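Local coordinates for DNA mismatch repair protein MutL (Aquifex aeolicus, PDB 6LZI) that probably binds and hydrolyses ATP through its Bergerat-fold ATPase domain as part of DNA mismatch repair, at residues 46-51 / 134-139. Residues are numbered along the deposited sequence; the frame is centred on the assembly and turned at random.
Sequences LIRVKD and GTEVEV. With ADP (adenosine-5'-diphosphate), chain H.
Arg48 and Glu136 join the antiparallel strands 46-51 and 134-139 on one face of the sheet, diagonally across the register in which Arg48 pairs with Glu138. From the backbone outward, Arg48 CB and CG pass over Val137 O, CG at 3.6 Å, while CD runs beside the glutamates, 3.2 Å from Glu136 OE1. A bend at chi3 (58°) turns NE aside; NE and CZ of Arg48 stay in loose contact with Glu136 OE1 (3.9 and 3.7 Å), and Arg48 NH1 meets that oxygen at 2.8 Å in a salt bridge. The carboxylate of Glu136 stands 82° from the guanidinium of Arg48, and the bond is bent (139° at the hydrogen). NH1 also reaches Glu36, and NH2 Glu38, both on strand 34-40, whereas Arg104, on the other flank, binds both Glu136 and Glu138, so charge alternates across four strands.

The opposite face is apolar around Ile47, Val49, Val137 and Val139, where Ile47 CB lies 4.2 Å from Val139 CB; helix 16-29 covers Ile47 and Val49. Three hydrogen-bonded pairs hold the backbones together, Val139 N reaching Ile47 O at 2.7 Å.

At the nucleotide end of this face, Asp51 and Thr135 lie side by side. Asp51 OD2 accepts the adenine amino group, ADP N6, at 2.8 Å and also bonds Ser27, while Gly53 N and a water hold OD1. That water also bonds Thr135 OG1, which is further bonded to Ser105. Recognition of adenine by a strand-end aspartate and its bridging water is characteristic of the Bergerat ATP-binding fold shared with DNA gyrase B and Hsp90.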
loop_
_atom_site.group_PDB
_atom_site.type_symbol
_atom_site.label_atom_id
_atom_site.label_comp_id
_atom_site.label_asym_id
_atom_site.label_seq_id
_atom_site.Cartn_x
_atom_site.Cartn_y
_atom_site.Cartn_z
ATOM N N LEU A 46 2.400 13.296 10.366
ATOM C CA LEU A 46 2.200 13.518 8.941
ATOM C C LEU A 46 2.177 12.184 8.236
ATOM O O LEU A 46 3.065 11.340 8.426
ATOM C CB LEU A 46 3.327 14.388 8.359
ATOM C CG LEU A 46 3.248 14.471 6.827
ATOM C CD1 LEU A 46 2.162 15.335 6.268
ATOM C CD2 LEU A 46 4.698 14.824 6.366
ATOM N N ILE A 47 1.218 12.059 7.334
ATOM C CA ILE A 47 1.187 11.060 6.293
ATOM C C ILE A 47 1.116 11.811 4.984
ATOM O O ILE A 47 0.187 12.629 4.789
ATOM C CB ILE A 47 -0.102 10.191 6.454
ATOM C CG1 ILE A 47 -0.054 9.398 7.779
ATOM C CG2 ILE A 47 -0.245 9.177 5.351
ATOM C CD1 ILE A 47 -1.440 9.194 8.354
ATOM N N ARG A 48 2.066 11.529 4.074
ATOM C CA ARG A 48 2.123 12.144 2.751
ATOM C C ARG A 48 2.241 11.036 1.710
ATOM O O ARG A 48 3.040 10.100 1.892
ATOM C CB ARG A 48 3.326 13.094 2.626
ATOM C CG ARG A 48 3.312 13.719 1.287
ATOM C CD ARG A 48 4.409 14.780 1.129
ATOM N NE ARG A 48 5.720 14.189 1.374
ATOM C CZ ARG A 48 6.443 13.575 0.452
ATOM N NH1 ARG A 48 5.988 13.443 -0.809
ATOM N NH2 ARG A 48 7.620 13.078 0.801
ATOM N N VAL A 49 1.394 11.104 0.673
ATOM C CA VAL A 49 1.458 10.154 -0.439
ATOM C C VAL A 49 1.460 10.937 -1.723
ATOM O O VAL A 49 0.525 11.690 -2.005
ATOM C CB VAL A 49 0.282 9.158 -0.393
ATOM C CG1 VAL A 49 0.307 8.145 -1.581
ATOM C CG2 VAL A 49 0.315 8.356 0.873
ATOM N N LYS A 50 2.474 10.697 -2.517
ATOM C CA LYS A 50 2.736 11.383 -3.745
ATOM C C LYS A 50 2.696 10.311 -4.816
ATOM O O LYS A 50 3.303 9.244 -4.649
ATOM C CB LYS A 50 4.086 12.006 -3.724
ATOM C CG LYS A 50 4.376 12.859 -5.020
ATOM C CD LYS A 50 5.780 13.378 -4.762
ATOM C CE LYS A 50 6.252 14.319 -5.876
ATOM N NZ LYS A 50 6.521 13.431 -7.020
ATOM N N ASP A 51 2.073 10.650 -5.931
ATOM C CA ASP A 51 2.043 9.758 -7.090
ATOM C C ASP A 51 2.158 10.553 -8.387
ATOM O O ASP A 51 1.954 11.792 -8.427
ATOM C CB ASP A 51 0.740 8.888 -7.078
ATOM C CG ASP A 51 -0.519 9.653 -7.427
ATOM O OD1 ASP A 51 -0.576 10.354 -8.502
ATOM O OD2 ASP A 51 -1.483 9.608 -6.581
ATOM N N GLY A 134 0.246 14.713 -11.471
ATOM C CA GLY A 134 -0.034 13.686 -10.470
ATOM C C GLY A 134 -0.676 14.315 -9.218
ATOM O O GLY A 134 -1.260 15.397 -9.270
ATOM N N THR A 135 -0.606 13.610 -8.090
ATOM C CA THR A 135 -1.378 13.976 -6.893
ATOM C C THR A 135 -0.542 13.783 -5.651
ATOM O O THR A 135 0.231 12.831 -5.564
ATOM C CB THR A 135 -2.654 13.085 -6.798
ATOM O OG1 THR A 135 -3.441 13.274 -7.978
ATOM C CG2 THR A 135 -3.500 13.420 -5.598
ATOM N N GLU A 136 -0.648 14.719 -4.711
ATOM C CA GLU A 136 0.045 14.628 -3.439
ATOM C C GLU A 136 -0.978 14.939 -2.350
ATOM O O GLU A 136 -1.657 15.961 -2.425
ATOM C CB GLU A 136 1.222 15.628 -3.413
ATOM C CG GLU A 136 1.989 15.476 -2.116
ATOM C CD GLU A 136 3.379 16.064 -2.306
ATOM O OE1 GLU A 136 4.338 15.327 -2.062
ATOM O OE2 GLU A 136 3.406 17.162 -2.886
ATOM N N VAL A 137 -1.103 14.062 -1.346
ATOM C CA VAL A 137 -2.037 14.260 -0.245
ATOM C C VAL A 137 -1.212 14.291 1.036
ATOM O O VAL A 137 -0.309 13.447 1.234
ATOM C CB VAL A 137 -3.078 13.109 -0.234
ATOM C CG1 VAL A 137 -4.123 13.355 0.887
ATOM C CG2 VAL A 137 -3.749 13.090 -1.579
ATOM N N GLU A 138 -1.470 15.296 1.888
ATOM C CA GLU A 138 -0.789 15.431 3.180
ATOM C C GLU A 138 -1.868 15.398 4.235
ATOM O O GLU A 138 -2.780 16.217 4.201
ATOM C CB GLU A 138 -0.018 16.755 3.268
ATOM C CG GLU A 138 1.025 16.719 2.193
ATOM C CD GLU A 138 1.945 17.900 2.215
ATOM O OE1 GLU A 138 1.849 18.678 3.177
ATOM O OE2 GLU A 138 2.741 18.025 1.262
ATOM N N VAL A 139 -1.752 14.446 5.158
ATOM C CA VAL A 139 -2.682 14.290 6.279
ATOM C C VAL A 139 -1.913 14.538 7.583
ATOM O O VAL A 139 -0.959 13.806 7.899
ATOM C CB VAL A 139 -3.283 12.875 6.239
ATOM C CG1 VAL A 139 -4.215 12.663 7.384
ATOM C CG2 VAL A 139 -3.976 12.758 4.852
HETATM P PB ADP H . -13.089 6.305 -4.264
HETATM O O1B ADP H . -11.634 6.115 -4.528
HETATM O O2B ADP H . -13.858 6.766 -5.530
HETATM O O3B ADP H . -13.726 5.067 -3.673
HETATM P PA ADP H . -12.006 8.407 -2.644
HETATM O O1A ADP H . -12.608 9.314 -1.610
HETATM O O2A ADP H . -10.859 7.581 -2.171
HETATM O O3A ADP H . -13.264 7.478 -3.194
HETATM O "O5'" ADP H . -11.386 9.277 -3.855
HETATM C "C5'" ADP H . -12.423 10.004 -4.517
HETATM C "C4'" ADP H . -12.041 10.276 -5.969
HETATM O "O4'" ADP H . -10.956 11.169 -5.997
HETATM C "C3'" ADP H . -11.604 9.083 -6.793
HETATM O "O3'" ADP H . -12.762 8.492 -7.445
HETATM C "C2'" ADP H . -10.711 9.720 -7.841
HETATM O "O2'" ADP H . -11.650 10.235 -8.841
HETATM C "C1'" ADP H . -10.133 10.912 -7.118
HETATM N N9 ADP H . -8.800 10.654 -6.586
HETATM C C8 ADP H . -8.442 10.450 -5.289
HETATM N N7 ADP H . -7.099 10.270 -5.176
HETATM C C5 ADP H . -6.630 10.341 -6.448
HETATM C C6 ADP H . -5.283 10.227 -7.015
HETATM N N6 ADP H . -4.223 9.965 -6.203
HETATM N N1 ADP H . -5.162 10.361 -8.365
HETATM C C2 ADP H . -6.295 10.588 -9.151
HETATM N N3 ADP H . -7.538 10.728 -8.697
HETATM C C4 ADP H . -7.720 10.623 -7.352
HETATM O O HOH W 1 -2.892 11.173 -9.521
#